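Local coordinates for flagellar protein FlgA (Thermotoga maritima, PDB 3FRN) that probably acts as a periplasmic chaperone for assembly of the flagellar basal-body P ring, at residues I158-V163 and F179-V184; G256-E259 and V263-I266. All coordinates share one frame; numbering follows the deposited sequence.

Contact 1: residues I158-V163 and F179-V184; sequences IKEEDV and FDVSEV
I158 meets V184 with CB 3.6 Å from the backbone oxygen of V184, and both branches of the isoleucine lie a little farther from the same atom; no aromatic ring or guanidinium takes part across the interface. The two segments belong to the SAF domain, a module of the beta-clip type, and their contact packs a turn against the short helix 181-184. The flat group to note is the D162 carboxylate, within the turn itself: one of its faces is occupied, because the backbone N of K159 approaches OD2 from above the plane and makes a nearly straight hydrogen bond to it (3.1 Å). Together with the D162 N to K159 O bond, this closes the turn that leads into strand 163-169. Aspartate suits the place, being short enough to fold back onto the chain just before it.

Between V163 and V181 the fit is purely apolar. The two side chains run past each other in opposite directions, and CG2 of V163 reaches both methyls of V181. V163 can do this because CG2 stands between its own backbone N and carbonyl carbon (chi1 -67°), which leaves CG1 beside the N. Beta-branched residues serve well here, offering a methyl on two sides without a long, flexible chain. V163 and V184 also both touch V146 of strand 132-148, so strand, turn and helix share one apolar patch.

E160 lies at the exposed margin, where only the aliphatic part of a glutamate is needed: its CG comes 4.2 Å from V181 CG1. The closest methyl pair of the contact is V163 CG2 and V181 CG2, 3.8 Å apart.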
loop_
_atom_site.group_PDB
_atom_site.type_symbol
_atom_site.label_atom_id
_atom_site.label_comp_id
_atom_site.label_asym_id
_atom_site.label_seq_id
_atom_site.Cartn_x
_atom_site.Cartn_y
_atom_site.Cartn_z
ATOM N N ILE A 158 7.059 22.218 1.656
ATOM C CA ILE A 158 7.448 21.154 2.577
ATOM C C ILE A 158 8.955 21.189 2.815
ATOM O O ILE A 158 9.740 21.176 1.866
ATOM C CB ILE A 158 7.083 19.748 2.034
ATOM C CG1 ILE A 158 5.660 19.715 1.449
ATOM C CG2 ILE A 158 7.318 18.671 3.106
ATOM C CD1 ILE A 158 4.556 19.662 2.461
ATOM N N LYS A 159 9.353 21.240 4.083
ATOM C CA LYS A 159 10.758 21.096 4.457
ATOM C C LYS A 159 10.952 19.892 5.374
ATOM O O LYS A 159 9.978 19.331 5.880
ATOM C CB LYS A 159 11.320 22.379 5.088
ATOM C CG LYS A 159 10.397 23.128 6.048
ATOM C CD LYS A 159 9.675 24.286 5.354
ATOM C CE LYS A 159 9.624 25.539 6.221
ATOM N NZ LYS A 159 9.274 25.271 7.645
ATOM N N GLU A 160 12.209 19.499 5.579
ATOM C CA GLU A 160 12.553 18.287 6.341
ATOM C C GLU A 160 11.967 18.267 7.753
ATOM O O GLU A 160 11.748 17.204 8.326
ATOM C CB GLU A 160 14.072 18.110 6.411
ATOM C CG GLU A 160 14.763 18.152 5.056
ATOM C CD GLU A 160 16.201 17.663 5.102
ATOM O OE1 GLU A 160 16.536 16.754 4.309
ATOM O OE2 GLU A 160 16.997 18.182 5.922
ATOM N N GLU A 161 11.702 19.454 8.293
ATOM C CA GLU A 161 11.145 19.606 9.632
ATOM C C GLU A 161 9.647 19.312 9.685
ATOM O O GLU A 161 9.087 19.101 10.762
ATOM C CB GLU A 161 11.408 21.025 10.146
ATOM C CG GLU A 161 11.743 21.088 11.624
ATOM C CD GLU A 161 13.106 20.490 11.942
ATOM O OE1 GLU A 161 13.274 19.942 13.054
ATOM O OE2 GLU A 161 14.012 20.568 11.082
ATOM N N ASP A 162 9.002 19.306 8.525
ATOM C CA ASP A 162 7.562 19.118 8.466
ATOM C C ASP A 162 7.196 17.639 8.475
ATOM O O ASP A 162 6.071 17.270 8.816
ATOM C CB ASP A 162 6.979 19.799 7.220
ATOM C CG ASP A 162 7.337 21.285 7.124
ATOM O OD1 ASP A 162 7.915 21.843 8.085
ATOM O OD2 ASP A 162 7.034 21.901 6.080
ATOM N N VAL A 163 8.145 16.789 8.096
ATOM C CA VAL A 163 7.827 15.388 7.841
ATOM C C VAL A 163 8.686 14.382 8.602
ATOM O O VAL A 163 9.858 14.634 8.904
ATOM C CB VAL A 163 7.848 15.054 6.317
ATOM C CG1 VAL A 163 6.721 15.778 5.582
ATOM C CG2 VAL A 163 9.198 15.388 5.694
ATOM N N PHE A 179 8.058 7.567 -0.205
ATOM C CA PHE A 179 8.834 6.590 0.559
ATOM C C PHE A 179 10.141 7.182 1.066
ATOM O O PHE A 179 10.982 6.482 1.631
ATOM C CB PHE A 179 9.072 5.330 -0.288
ATOM C CG PHE A 179 7.811 4.773 -0.895
ATOM C CD1 PHE A 179 6.929 4.021 -0.130
ATOM C CD2 PHE A 179 7.489 5.028 -2.219
ATOM C CE1 PHE A 179 5.759 3.520 -0.681
ATOM C CE2 PHE A 179 6.317 4.531 -2.774
ATOM C CZ PHE A 179 5.452 3.777 -2.002
ATOM N N ASP A 180 10.285 8.490 0.874
ATOM C CA ASP A 180 11.509 9.201 1.199
ATOM C C ASP A 180 11.192 10.674 1.402
ATOM O O ASP A 180 10.404 11.259 0.657
ATOM C CB ASP A 180 12.528 9.040 0.068
ATOM C CG ASP A 180 13.962 9.142 0.549
ATOM O OD1 ASP A 180 14.209 8.946 1.760
ATOM O OD2 ASP A 180 14.849 9.405 -0.291
ATOM N N VAL A 181 11.803 11.267 2.421
ATOM C CA VAL A 181 11.688 12.699 2.673
ATOM C C VAL A 181 12.191 13.473 1.446
ATOM O O VAL A 181 11.587 14.466 1.029
ATOM C CB VAL A 181 12.458 13.086 3.969
ATOM C CG1 VAL A 181 12.674 14.585 4.074
ATOM C CG2 VAL A 181 11.711 12.578 5.193
ATOM N N SER A 182 13.266 12.964 0.846
ATOM C CA SER A 182 13.872 13.535 -0.354
ATOM C C SER A 182 12.929 13.640 -1.564
ATOM O O SER A 182 13.188 14.412 -2.491
ATOM C CB SER A 182 15.111 12.728 -0.733
ATOM O OG SER A 182 15.610 13.137 -1.990
ATOM N N GLU A 183 11.848 12.864 -1.550
ATOM C CA GLU A 183 10.852 12.914 -2.619
ATOM C C GLU A 183 9.877 14.077 -2.452
ATOM O O GLU A 183 9.282 14.531 -3.428
ATOM C CB GLU A 183 10.055 11.613 -2.680
ATOM C CG GLU A 183 10.853 10.388 -3.059
ATOM C CD GLU A 183 10.063 9.094 -2.886
ATOM O OE1 GLU A 183 10.687 8.055 -2.591
ATOM O OE2 GLU A 183 8.822 9.111 -3.040
ATOM N N VAL A 184 9.713 14.554 -1.219
ATOM C CA VAL A 184 8.689 15.556 -0.914
ATOM C C VAL A 184 9.227 16.952 -0.580
ATOM O O VAL A 184 8.507 17.936 -0.739
ATOM C CB VAL A 184 7.771 15.113 0.238
ATOM C CG1 VAL A 184 6.337 15.449 -0.092
ATOM C CG2 VAL A 184 7.897 13.630 0.482
#

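Contact 2: residues G256-E259 and V263-I266; sequences GRVE and VLRI
E259 and R265 cross at a slant on one face of the paired strands, with the carboxylate and guanidinium planes turned 47° apart. OE1 of E259 sits over a face of the R265 guanidinium, toward its rim, 3.2 Å from NH1. No N-H points at the oxygen, so the salt bridge works by charge alone. The other carboxylate oxygen, OE2, is 2.9 Å from R257 NE, again well out of that guanidinium plane. One carboxylate is thus shared by two arginines, which make with it a salt-bridge network.

R257 and R265 run side by side in the same direction, CG of R257 being 3.7 Å from CB of R265, while their guanidinium planes stand 59° apart. R265 starts with CG anti to its backbone N (chi1 177°) and then bends twice, which brings one face of its guanidinium under E259 OE1. An alanine in place of R265 would keep the CB contact but is likely to leave E259 OE1 without its charged mate and R257 as the sole arginine of the network. At the strand end V263 CG2 packs on the CB of E259.

The opposite face is apolar. V258 and L264 meet there by CG2 and CD2 at 3.9 Å, in a layer that A245 and A218 of neighbouring strands continue. G256 suits this face because a CB on it would run into L264 CD1; its CA comes 3.1 Å from R265 O in a CA-H...O contact.

Between the faces, R257 and R265 form a hydrogen-bonded pair through R257 N to R265 O and R265 N to R257 O (2.9 Å), and E259 N bonds to V263 O (2.8 Å). An apolar face backed by a largely charged one is characteristic of an amphipathic antiparallel beta hairpin, here 253-259/263-266, whose last strand also bonds to strand 215-219, closing the curled sheet.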
loop_
_atom_site.group_PDB
_atom_site.type_symbol
_atom_site.label_atom_id
_atom_site.label_comp_id
_atom_site.label_asym_id
_atom_site.label_seq_id
_atom_site.Cartn_x
_atom_site.Cartn_y
_atom_site.Cartn_z
ATOM N N GLY A 256 5.242 35.784 -22.878
ATOM C CA GLY A 256 6.497 35.066 -22.927
ATOM C C GLY A 256 6.427 33.667 -22.367
ATOM O O GLY A 256 5.945 33.461 -21.252
ATOM N N ARG A 257 6.907 32.706 -23.146
ATOM C CA ARG A 257 6.935 31.316 -22.716
ATOM C C ARG A 257 8.156 31.046 -21.857
ATOM O O ARG A 257 9.268 31.507 -22.161
ATOM C CB ARG A 257 6.893 30.359 -23.911
ATOM C CG ARG A 257 8.047 30.511 -24.890
ATOM C CD ARG A 257 7.804 29.797 -26.218
ATOM N NE ARG A 257 8.315 28.427 -26.229
ATOM C CZ ARG A 257 8.516 27.708 -27.332
ATOM N NH1 ARG A 257 8.983 26.470 -27.243
ATOM N NH2 ARG A 257 8.258 28.225 -28.530
ATOM N N VAL A 258 7.947 30.317 -20.768
ATOM C CA VAL A 258 9.057 29.844 -19.954
ATOM C C VAL A 258 9.806 28.777 -20.740
ATOM O O VAL A 258 9.228 27.773 -21.181
ATOM C CB VAL A 258 8.562 29.266 -18.629
ATOM C CG1 VAL A 258 9.733 28.775 -17.772
ATOM C CG2 VAL A 258 7.722 30.297 -17.888
ATOM N N GLU A 259 11.095 29.021 -20.939
ATOM C CA GLU A 259 11.929 28.090 -21.654
ATOM C C GLU A 259 12.981 27.514 -20.721
ATOM O O GLU A 259 13.301 28.107 -19.677
ATOM C CB GLU A 259 12.588 28.756 -22.869
ATOM C CG GLU A 259 11.598 29.272 -23.903
ATOM C CD GLU A 259 12.057 29.039 -25.331
ATOM O OE1 GLU A 259 13.280 28.952 -25.567
ATOM O OE2 GLU A 259 11.190 28.939 -26.224
ATOM N N VAL A 263 14.880 31.106 -19.138
ATOM C CA VAL A 263 14.603 32.366 -19.817
ATOM C C VAL A 263 13.148 32.443 -20.266
ATOM O O VAL A 263 12.493 31.418 -20.460
ATOM C CB VAL A 263 15.518 32.562 -21.040
ATOM C CG1 VAL A 263 16.978 32.410 -20.639
ATOM C CG2 VAL A 263 15.154 31.573 -22.137
ATOM N N LEU A 264 12.647 33.663 -20.429
ATOM C CA LEU A 264 11.406 33.891 -21.157
ATOM C C LEU A 264 11.724 34.078 -22.623
ATOM O O LEU A 264 12.735 34.675 -22.981
ATOM C CB LEU A 264 10.661 35.126 -20.654
ATOM C CG LEU A 264 9.617 35.020 -19.541
ATOM C CD1 LEU A 264 8.533 36.054 -19.781
ATOM C CD2 LEU A 264 9.000 33.624 -19.443
ATOM N N ARG A 265 10.862 33.549 -23.473
ATOM C CA ARG A 265 10.906 33.875 -24.881
ATOM C C ARG A 265 9.672 34.684 -25.195
ATOM O O ARG A 265 8.556 34.181 -25.107
ATOM C CB ARG A 265 10.939 32.616 -25.732
ATOM C CG ARG A 265 10.921 32.890 -27.223
ATOM C CD ARG A 265 12.037 32.122 -27.894
ATOM N NE ARG A 265 13.312 32.364 -27.220
ATOM C CZ ARG A 265 14.394 31.606 -27.358
ATOM N NH1 ARG A 265 14.371 30.541 -28.152
ATOM N NH2 ARG A 265 15.499 31.914 -26.696
ATOM N N ILE A 266 9.876 35.946 -25.547
ATOM C CA ILE A 266 8.765 36.827 -25.875
ATOM C C ILE A 266 8.220 36.557 -27.284
ATOM O O ILE A 266 8.944 36.649 -28.282
ATOM C CB ILE A 266 9.126 38.298 -25.637
ATOM C CG1 ILE A 266 9.313 38.519 -24.130
ATOM C CG2 ILE A 266 8.040 39.218 -26.190
ATOM C CD1 ILE A 266 10.157 39.708 -23.762
#

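Both contacts lie in the P-ring chaperone module, yet they hold different elements and stay separate, their centres 31 Å apart and their nearest atoms about 20 Å. Contact 1 is a mostly buried junction between a turn and a short helix in the SAF part, separated by fifteen residues and joined by packing, with no hydrogen bond or salt bridge between the segments. Contact 2 is local, a hairpin zipped by main-chain hydrogen bonds, and only partly buried: its inner face is as apolar as contact 1, while its outer face carries a salt-bridge network. In contact 1 the polar bonds stay inside each segment, as where D162 accepts a backbone N-H.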